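Local coordinates for protein luciferase-like monooxygenase (Streptomyces bottropensis, PDB 4US5) that probably acts as a flavin-utilising monooxygenase of the bacterial luciferase family, incorporating or reducing molecular oxygen, at residues B[186-191]-B[204-209]; B[198-203]-B[281-286]. All blocks are in the same frame, centred on the assembly; numbering follows the deposited sequence.

Contact 1: residues B[186-191]-B[204-209]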
ATOM      1  N   LEU B 186     -22.086 -11.295   5.430  1.00 22.89           N
ATOM      2  CA  LEU B 186     -21.177 -10.155   5.427  1.00 23.12           C
ATOM      3  C   LEU B 186     -21.873  -8.838   5.626  1.00 20.12           C
ATOM      4  O   LEU B 186     -22.982  -8.643   5.113  1.00 19.31           O
ATOM      5  CB  LEU B 186     -20.436 -10.105   4.105  1.00 23.83           C
ATOM      6  CG  LEU B 186     -19.397 -11.186   3.952  1.00 24.90           C
ATOM      7  CD1 LEU B 186     -18.921 -11.218   2.513  1.00 25.72           C
ATOM      8  CD2 LEU B 186     -18.239 -10.986   4.914  1.00 27.00           C
ATOM      9  N   PRO B 187     -21.185  -7.880   6.278  1.00 19.61           N
ATOM     10  CA  PRO B 187     -21.633  -6.509   6.247  1.00 20.70           C
ATOM     11  C   PRO B 187     -21.668  -6.044   4.776  1.00 18.67           C
ATOM     12  O   PRO B 187     -20.866  -6.500   3.977  1.00 18.76           O
ATOM     13  CB  PRO B 187     -20.556  -5.767   7.049  1.00 21.73           C
ATOM     14  CG  PRO B 187     -19.922  -6.801   7.910  1.00 22.83           C
ATOM     15  CD  PRO B 187     -19.977  -8.054   7.111  1.00 22.51           C
ATOM     16  N   TYR B 188     -22.615  -5.165   4.445  1.00 20.24           N
ATOM     17  CA  TYR B 188     -22.928  -4.858   3.090  1.00 18.44           C
ATOM     18  C   TYR B 188     -23.140  -3.375   2.909  1.00 17.43           C
ATOM     19  O   TYR B 188     -23.861  -2.775   3.669  1.00 17.38           O
ATOM     20  CB  TYR B 188     -24.208  -5.598   2.687  1.00 18.86           C
ATOM     21  CG  TYR B 188     -24.646  -5.398   1.270  1.00 19.28           C
ATOM     22  CD1 TYR B 188     -23.851  -5.761   0.225  1.00 20.43           C
ATOM     23  CD2 TYR B 188     -25.924  -4.892   0.977  1.00 21.77           C
ATOM     24  CE1 TYR B 188     -24.283  -5.627  -1.095  1.00 20.82           C
ATOM     25  CE2 TYR B 188     -26.357  -4.717  -0.334  1.00 20.25           C
ATOM     26  CZ  TYR B 188     -25.546  -5.101  -1.364  1.00 21.73           C
ATOM     27  OH  TYR B 188     -25.966  -4.980  -2.662  1.00 23.86           O
ATOM     28  N   ALA B 189     -22.514  -2.808   1.877  1.00 18.12           N
ATOM     29  CA  ALA B 189     -22.715  -1.413   1.542  1.00 17.63           C
ATOM     30  C   ALA B 189     -23.256  -1.316   0.128  1.00 16.88           C
ATOM     31  O   ALA B 189     -22.610  -1.740  -0.831  1.00 18.95           O
ATOM     32  CB  ALA B 189     -21.415  -0.659   1.667  1.00 19.13           C
ATOM     33  N   TYR B 190     -24.460  -0.774  -0.002  1.00 16.71           N
ATOM     34  CA  TYR B 190     -25.117  -0.626  -1.306  1.00 17.45           C
ATOM     35  C   TYR B 190     -24.934   0.750  -1.890  1.00 15.58           C
ATOM     36  O   TYR B 190     -25.292   1.763  -1.267  1.00 18.35           O
ATOM     37  CB  TYR B 190     -26.630  -0.904  -1.214  1.00 17.16           C
ATOM     38  CG  TYR B 190     -27.314  -0.946  -2.567  1.00 18.14           C
ATOM     39  CD1 TYR B 190     -27.336  -2.095  -3.311  1.00 18.11           C
ATOM     40  CD2 TYR B 190     -27.935   0.181  -3.090  1.00 19.14           C
ATOM     41  CE1 TYR B 190     -27.969  -2.135  -4.558  1.00 17.27           C
ATOM     42  CE2 TYR B 190     -28.562   0.158  -4.328  1.00 18.51           C
ATOM     43  CZ  TYR B 190     -28.552  -1.018  -5.070  1.00 18.69           C
ATOM     44  OH  TYR B 190     -29.169  -1.051  -6.300  1.00 19.95           O
ATOM     45  N   ALA B 191     -24.473   0.793  -3.129  1.00 16.14           N
ATOM     46  CA  ALA B 191     -24.299   2.058  -3.855  1.00 17.30           C
ATOM     47  C   ALA B 191     -25.579   2.571  -4.513  1.00 17.11           C
ATOM     48  O   ALA B 191     -25.784   2.413  -5.721  1.00 17.71           O
ATOM     49  CB  ALA B 191     -23.170   1.931  -4.895  1.00 18.78           C
ATOM     50  N   ASP B 204     -33.777  -4.605   1.117  1.00 21.97           N
ATOM     51  CA  ASP B 204     -34.790  -5.576   1.647  1.00 27.37           C
ATOM     52  C   ASP B 204     -34.271  -7.005   1.538  1.00 24.05           C
ATOM     53  O   ASP B 204     -34.346  -7.763   2.502  1.00 25.51           O
ATOM     54  CB  ASP B 204     -36.108  -5.450   0.876  1.00 26.66           C
ATOM     55  CG  ASP B 204     -36.930  -4.237   1.303  1.00 31.20           C
ATOM     56  OD1 ASP B 204     -36.598  -3.624   2.327  1.00 33.65           O
ATOM     57  OD2 ASP B 204     -37.913  -3.896   0.593  1.00 32.13           O
ATOM     58  N   THR B 205     -33.753  -7.353   0.365  1.00 25.66           N
ATOM     59  CA  THR B 205     -33.223  -8.687   0.076  1.00 25.95           C
ATOM     60  C   THR B 205     -32.067  -9.066   0.976  1.00 28.58           C
ATOM     61  O   THR B 205     -32.014 -10.189   1.524  1.00 25.86           O
ATOM     62  CB  THR B 205     -32.785  -8.791  -1.389  1.00 27.53           C
ATOM     63  OG1 THR B 205     -33.940  -8.637  -2.218  1.00 29.74           O
ATOM     64  CG2 THR B 205     -32.148 -10.134  -1.702  1.00 27.98           C
ATOM     65  N   TYR B 206     -31.142  -8.128   1.175  1.00 27.21           N
ATOM     66  CA  TYR B 206     -30.025  -8.342   2.083  1.00 23.00           C
ATOM     67  C   TYR B 206     -30.497  -8.753   3.476  1.00 24.77           C
ATOM     68  O   TYR B 206     -30.008  -9.739   4.051  1.00 26.63           O
ATOM     69  CB  TYR B 206     -29.161  -7.058   2.206  1.00 21.69           C
ATOM     70  CG  TYR B 206     -28.089  -7.158   3.236  1.00 20.51           C
ATOM     71  CD1 TYR B 206     -27.086  -8.120   3.130  1.00 21.47           C
ATOM     72  CD2 TYR B 206     -28.014  -6.268   4.279  1.00 19.87           C
ATOM     73  CE1 TYR B 206     -26.072  -8.210   4.079  1.00 21.83           C
ATOM     74  CE2 TYR B 206     -27.006  -6.351   5.223  1.00 21.85           C
ATOM     75  CZ  TYR B 206     -26.036  -7.315   5.119  1.00 22.35           C
ATOM     76  OH  TYR B 206     -25.036  -7.378   6.071  1.00 22.69           O
ATOM     77  N   ARG B 207     -31.427  -7.993   4.017  1.00 25.88           N
ATOM     78  CA  ARG B 207     -31.956  -8.240   5.343  1.00 25.79           C
ATOM     79  C   ARG B 207     -32.762  -9.527   5.411  1.00 28.39           C
ATOM     80  O   ARG B 207     -32.577 -10.309   6.336  1.00 29.65           O
ATOM     81  CB  ARG B 207     -32.787  -7.063   5.835  1.00 25.56           C
ATOM     82  CG  ARG B 207     -31.909  -5.880   6.245  1.00 31.17           C
ATOM     83  CD  ARG B 207     -32.719  -4.685   6.652  1.00 31.11           C
ATOM     84  NE  ARG B 207     -33.452  -4.163   5.512  1.00 34.63           N
ATOM     85  CZ  ARG B 207     -34.399  -3.253   5.596  1.00 37.32           C
ATOM     86  NH1 ARG B 207     -34.722  -2.733   6.783  1.00 37.97           N
ATOM     87  NH2 ARG B 207     -35.015  -2.844   4.489  1.00 37.02           N
ATOM     88  N   ALA B 208     -33.641  -9.737   4.444  1.00 28.76           N
ATOM     89  CA  ALA B 208     -34.523 -10.938   4.432  1.00 29.06           C
ATOM     90  C   ALA B 208     -33.744 -12.260   4.288  1.00 32.67           C
ATOM     91  O   ALA B 208     -33.998 -13.213   5.027  1.00 32.74           O
ATOM     92  CB  ALA B 208     -35.533 -10.819   3.328  1.00 27.90           C
ATOM     93  N   ALA B 209     -32.784 -12.295   3.368  1.00 29.16           N
ATOM     94  CA  ALA B 209     -31.998 -13.487   3.082  1.00 27.94           C
ATOM     95  C   ALA B 209     -30.785 -13.697   4.017  1.00 28.16           C
ATOM     96  O   ALA B 209     -30.066 -14.696   3.897  1.00 28.56           O
ATOM     97  CB  ALA B 209     -31.545 -13.462   1.629  1.00 30.11           C
TER

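Contact 2: residues B[198-203]-B[281-286]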
ATOM      1  N   PHE B 198     -32.811  -0.006  -7.841  1.00 23.68           N
ATOM      2  CA  PHE B 198     -32.974  -1.214  -7.037  1.00 24.96           C
ATOM      3  C   PHE B 198     -32.612  -1.091  -5.560  1.00 24.47           C
ATOM      4  O   PHE B 198     -32.529  -2.084  -4.857  1.00 22.27           O
ATOM      5  CB  PHE B 198     -32.158  -2.347  -7.670  1.00 25.98           C
ATOM      6  CG  PHE B 198     -32.608  -2.709  -9.076  1.00 28.48           C
ATOM      7  CD1 PHE B 198     -33.906  -3.118  -9.307  1.00 36.14           C
ATOM      8  CD2 PHE B 198     -31.715  -2.721 -10.130  1.00 32.81           C
ATOM      9  CE1 PHE B 198     -34.329  -3.470 -10.580  1.00 37.53           C
ATOM     10  CE2 PHE B 198     -32.125  -3.083 -11.412  1.00 38.72           C
ATOM     11  CZ  PHE B 198     -33.441  -3.455 -11.632  1.00 36.96           C
ATOM     12  N   THR B 199     -32.406   0.132  -5.085  1.00 21.39           N
ATOM     13  CA  THR B 199     -31.971   0.326  -3.712  1.00 20.91           C
ATOM     14  C   THR B 199     -32.888  -0.338  -2.693  1.00 20.29           C
ATOM     15  O   THR B 199     -32.442  -1.106  -1.843  1.00 20.94           O
ATOM     16  CB  THR B 199     -31.870   1.834  -3.395  1.00 20.71           C
ATOM     17  OG1 THR B 199     -31.005   2.455  -4.363  1.00 19.83           O
ATOM     18  CG2 THR B 199     -31.311   2.052  -1.986  1.00 22.09           C
ATOM     19  N   ARG B 200     -34.178  -0.032  -2.760  1.00 21.41           N
ATOM     20  CA  ARG B 200     -35.115  -0.602  -1.809  1.00 22.51           C
ATOM     21  C   ARG B 200     -35.124  -2.126  -1.859  1.00 21.06           C
ATOM     22  O   ARG B 200     -35.012  -2.795  -0.816  1.00 22.11           O
ATOM     23  CB  ARG B 200     -36.520  -0.025  -2.038  1.00 24.01           C
ATOM     24  CG  ARG B 200     -37.562  -0.604  -1.086  1.00 26.39           C
ATOM     25  CD  ARG B 200     -38.908  -0.004  -1.368  1.00 26.57           C
ATOM     26  NE  ARG B 200     -39.038   1.391  -0.918  1.00 25.26           N
ATOM     27  CZ  ARG B 200     -39.308   1.768   0.322  1.00 24.28           C
ATOM     28  NH1 ARG B 200     -39.414   0.888   1.296  1.00 25.76           N
ATOM     29  NH2 ARG B 200     -39.466   3.036   0.602  1.00 25.61           N
ATOM     30  N   GLU B 201     -35.205  -2.687  -3.042  1.00 22.19           N
ATOM     31  CA  GLU B 201     -35.239  -4.149  -3.189  1.00 24.27           C
ATOM     32  C   GLU B 201     -33.965  -4.798  -2.680  1.00 24.80           C
ATOM     33  O   GLU B 201     -34.008  -5.828  -1.983  1.00 24.61           O
ATOM     34  CB  GLU B 201     -35.495  -4.571  -4.651  1.00 29.05           C
ATOM     35  CG  GLU B 201     -35.531  -6.075  -4.861  1.00 30.73           C
ATOM     36  CD  GLU B 201     -35.702  -6.518  -6.309  1.00 34.73           C
ATOM     37  OE1 GLU B 201     -35.931  -5.677  -7.199  1.00 39.55           O
ATOM     38  OE2 GLU B 201     -35.615  -7.733  -6.553  1.00 40.00           O
ATOM     39  N   ALA B 202     -32.820  -4.224  -3.045  1.00 22.88           N
ATOM     40  CA  ALA B 202     -31.533  -4.764  -2.639  1.00 21.73           C
ATOM     41  C   ALA B 202     -31.372  -4.791  -1.132  1.00 20.92           C
ATOM     42  O   ALA B 202     -30.978  -5.807  -0.584  1.00 22.42           O
ATOM     43  CB  ALA B 202     -30.386  -3.989  -3.292  1.00 21.84           C
HETATM   44  N   MSE B 203     -31.704  -3.699  -0.463  1.00 20.21           N
HETATM   45  CA  MSE B 203     -31.550  -3.606   0.961  1.00 20.65           C
HETATM   46  C   MSE B 203     -32.569  -4.510   1.668  1.00 23.11           C
HETATM   47  O   MSE B 203     -32.265  -5.116   2.689  1.00 19.91           O
HETATM   48  CB  MSE B 203     -31.613  -2.164   1.420  1.00 22.46           C
HETATM   49  CG  MSE B 203     -30.451  -1.338   0.804  1.00 23.44           C
HETATM   50 SE   MSE B 203     -28.760  -1.754   1.744  1.00 31.41          SE
HETATM   51  CE  MSE B 203     -28.903  -0.401   3.159  1.00 27.23           C
ATOM     52  N   PHE B 281     -36.440   7.931 -10.135  1.00 28.59           N
ATOM     53  CA  PHE B 281     -36.426   6.788  -9.251  1.00 27.87           C
ATOM     54  C   PHE B 281     -37.243   7.158  -8.019  1.00 24.29           C
ATOM     55  O   PHE B 281     -37.637   8.298  -7.836  1.00 26.38           O
ATOM     56  CB  PHE B 281     -34.983   6.440  -8.852  1.00 25.81           C
ATOM     57  CG  PHE B 281     -34.043   6.332 -10.024  1.00 30.26           C
ATOM     58  CD1 PHE B 281     -34.088   5.226 -10.863  1.00 29.08           C
ATOM     59  CD2 PHE B 281     -33.174   7.381 -10.339  1.00 30.62           C
ATOM     60  CE1 PHE B 281     -33.259   5.128 -11.961  1.00 31.84           C
ATOM     61  CE2 PHE B 281     -32.322   7.272 -11.426  1.00 29.15           C
ATOM     62  CZ  PHE B 281     -32.353   6.139 -12.230  1.00 30.22           C
ATOM     63  N   GLU B 282     -37.431   6.198  -7.138  1.00 24.11           N
ATOM     64  CA  GLU B 282     -38.100   6.485  -5.886  1.00 24.79           C
ATOM     65  C   GLU B 282     -37.374   7.630  -5.145  1.00 24.24           C
ATOM     66  O   GLU B 282     -37.994   8.580  -4.664  1.00 22.34           O
ATOM     67  CB  GLU B 282     -38.161   5.240  -5.020  1.00 23.82           C
ATOM     68  CG  GLU B 282     -38.791   5.543  -3.668  1.00 22.93           C
ATOM     69  CD  GLU B 282     -38.966   4.344  -2.782  1.00 23.36           C
ATOM     70  OE1 GLU B 282     -38.385   3.265  -3.064  1.00 27.37           O
ATOM     71  OE2 GLU B 282     -39.647   4.523  -1.769  1.00 26.46           O
ATOM     72  N   TRP B 283     -36.054   7.509  -5.034  1.00 23.44           N
ATOM     73  CA  TRP B 283     -35.237   8.493  -4.370  1.00 22.65           C
ATOM     74  C   TRP B 283     -34.291   9.120  -5.380  1.00 23.09           C
ATOM     75  O   TRP B 283     -33.840   8.444  -6.303  1.00 24.08           O
ATOM     76  CB  TRP B 283     -34.445   7.857  -3.227  1.00 20.95           C
ATOM     77  CG  TRP B 283     -35.301   7.258  -2.171  1.00 19.35           C
ATOM     78  CD1 TRP B 283     -36.300   7.871  -1.485  1.00 20.74           C
ATOM     79  CD2 TRP B 283     -35.212   5.934  -1.656  1.00 21.68           C
ATOM     80  NE1 TRP B 283     -36.851   7.025  -0.584  1.00 22.31           N
ATOM     81  CE2 TRP B 283     -36.192   5.820  -0.653  1.00 23.31           C
ATOM     82  CE3 TRP B 283     -34.394   4.834  -1.921  1.00 22.36           C
ATOM     83  CZ2 TRP B 283     -36.383   4.643   0.077  1.00 24.57           C
ATOM     84  CZ3 TRP B 283     -34.569   3.684  -1.165  1.00 26.87           C
ATOM     85  CH2 TRP B 283     -35.565   3.602  -0.192  1.00 25.09           C
ATOM     86  N   PRO B 284     -33.921  10.399  -5.169  1.00 21.94           N
ATOM     87  CA  PRO B 284     -33.016  11.005  -6.157  1.00 21.92           C
ATOM     88  C   PRO B 284     -31.686  10.241  -6.208  1.00 20.29           C
ATOM     89  O   PRO B 284     -31.179   9.829  -5.164  1.00 21.14           O
ATOM     90  CB  PRO B 284     -32.823  12.439  -5.637  1.00 23.84           C
ATOM     91  CG  PRO B 284     -33.313  12.449  -4.235  1.00 24.55           C
ATOM     92  CD  PRO B 284     -34.242  11.296  -4.055  1.00 23.39           C
ATOM     93  N   ARG B 285     -31.100  10.121  -7.386  1.00 18.79           N
ATOM     94  CA  ARG B 285     -29.820   9.447  -7.505  1.00 18.65           C
ATOM     95  C   ARG B 285     -28.752  10.133  -6.625  1.00 17.07           C
ATOM     96  O   ARG B 285     -27.978   9.471  -5.910  1.00 18.42           O
ATOM     97  CB  ARG B 285     -29.335   9.437  -8.942  1.00 17.85           C
ATOM     98  CG  ARG B 285     -28.024   8.661  -9.105  1.00 18.94           C
ATOM     99  CD  ARG B 285     -27.382   8.888 -10.435  1.00 20.24           C
ATOM    100  NE  ARG B 285     -28.122   8.209 -11.506  1.00 23.50           N
ATOM    101  CZ  ARG B 285     -27.977   6.931 -11.819  1.00 22.29           C
ATOM    102  NH1 ARG B 285     -27.160   6.160 -11.149  1.00 22.75           N
ATOM    103  NH2 ARG B 285     -28.693   6.419 -12.795  1.00 24.55           N
ATOM    104  N   TYR B 286     -28.714  11.451  -6.723  1.00 18.38           N
ATOM    105  CA  TYR B 286     -27.809  12.282  -5.954  1.00 18.09           C
ATOM    106  C   TYR B 286     -28.655  13.209  -5.083  1.00 17.74           C
ATOM    107  O   TYR B 286     -29.614  13.838  -5.557  1.00 19.24           O
ATOM    108  CB  TYR B 286     -26.941  13.127  -6.891  1.00 18.88           C
ATOM    109  CG  TYR B 286     -26.151  12.335  -7.905  1.00 19.34           C
ATOM    110  CD1 TYR B 286     -25.626  11.089  -7.610  1.00 19.26           C
ATOM    111  CD2 TYR B 286     -25.900  12.861  -9.169  1.00 21.61           C
ATOM    112  CE1 TYR B 286     -24.872  10.399  -8.536  1.00 19.69           C
ATOM    113  CE2 TYR B 286     -25.141  12.167 -10.104  1.00 21.20           C
ATOM    114  CZ  TYR B 286     -24.650  10.944  -9.793  1.00 20.25           C
ATOM    115  OH  TYR B 286     -23.905  10.244 -10.689  1.00 21.27           O
TER

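Contact 1: residues B[186-191]-B[204-209]
Tyr206 reaches from the helix to the chain just ahead of strand 188-191 and donates a hydrogen bond from its phenol OH to the backbone carbonyl of Leu186. This short bond, 2.6 Å from Tyr206 OH to Leu186 O, is the one hydrogen bond between the two segments. The hydroxyl stands 29° out of the carbonyl plane, while Leu186 O lies at the edge of the phenol ring, near the ring plane. The same hydroxyl is also hydrogen-bonded to the backbone N of Arg220, so two main-chain groups hold this buried oxygen.

The rest is aromatic packing. Tyr188 lays its CB over one face of the Tyr206 ring, a CH-pi contact 3.6 Å from CB to the ring centroid; Tyr206 CZ and CE1 are each 3.5 Å from Tyr188 CB, which therefore sits toward the hydroxyl side of the ring. The two side chains run antiparallel, and their rings meet obliquely, with planes 37° apart. With CG anti to the backbone N (chi1 -179°), the Tyr188 ring runs back along Tyr206, bringing Tyr188 CD2 to 3.9 Å from Tyr206 CG; its own hydroxyl bonds to Ser177. A phenylalanine in place of Tyr206 would probably keep the packing on Tyr188 but leave the Leu186 carbonyl without this donor in a buried setting.

The contact fastens helix 199-209 onto the strand that precedes it in the beta-alpha-beta unit 188-191, 199-209, 221-229. Tyr188 also packs on helix 175-184, and its strand runs parallel between strands 167-172 and 221-229.

Contact 2: residues B[198-203]-B[281-286]
Arg200 and Glu282 meet in a two-pronged salt bridge that ties the first turn of helix 199-209 to the loop ahead of strand 286-289. Arg200 presents the side of its guanidinium: NE donates to Glu282 OE1 at 2.9 Å, nearly straight at 168°, and NH2 donates to Glu282 OE2 at 2.8 Å. Both oxygens are met on the syn side, and the guanidinium and carboxylate are almost coplanar.

The side-chain shapes explain the fit. Arg200 leaves the helix with CG anti to the backbone N and stays extended until it bends at chi3 (-73°), which turns NE and NH2 toward the acid. Glu282 reaches out as an extended chain and comes in roughly perpendicular to the arginine. Two bonds from different nitrogens to different oxygens fix the rotation of both exposed groups.

Beneath the ion pair lies the Trp283 indole. Its CH2 sits over one face of the guanidinium, and its CZ2 is 3.5 Å from Arg200 NH2, but the planes are 37° apart, an oblique approach rather than a parallel stack. The Glu282 carboxylate carbon lies over a face of the same indole, offset toward the rim. Thr199 touches the indole from its edge, with CG2 3.7 Å from Trp283 CZ3. The methyl points there with CG2 anti to the backbone N, while OG1 bonds to His192.

Farther out, Trp283 packs on Gln297, Met301 and Ala304 of helix 291-305. The loop thus joins two outer helices of the TIM-barrel fold of luciferase-like monooxygenases, near the C-terminal end of strand 188-191.

Overall arrangement
Both contacts use helix 199-209, but on different partners. Contact 1 is wholly buried and joins the later part of the helix to its preceding strand in the barrel; contact 2 is partly exposed and joins the first turn to a loop nearly eighty residues on. The chemistry follows: a neutral phenol bonded to a main-chain carbonyl, with aromatic packing, in the interior; a charged pair lying against a buried indole at the rim. The centres of contacts 1 and 2 are about 13 Å apart. Tyr190 links them, packing from strand 188-191 against Ala202, with 3.3 Å between Tyr190 CE1 and Ala202 CB, and against Thr199 and Met203, the latter a selenomethionine.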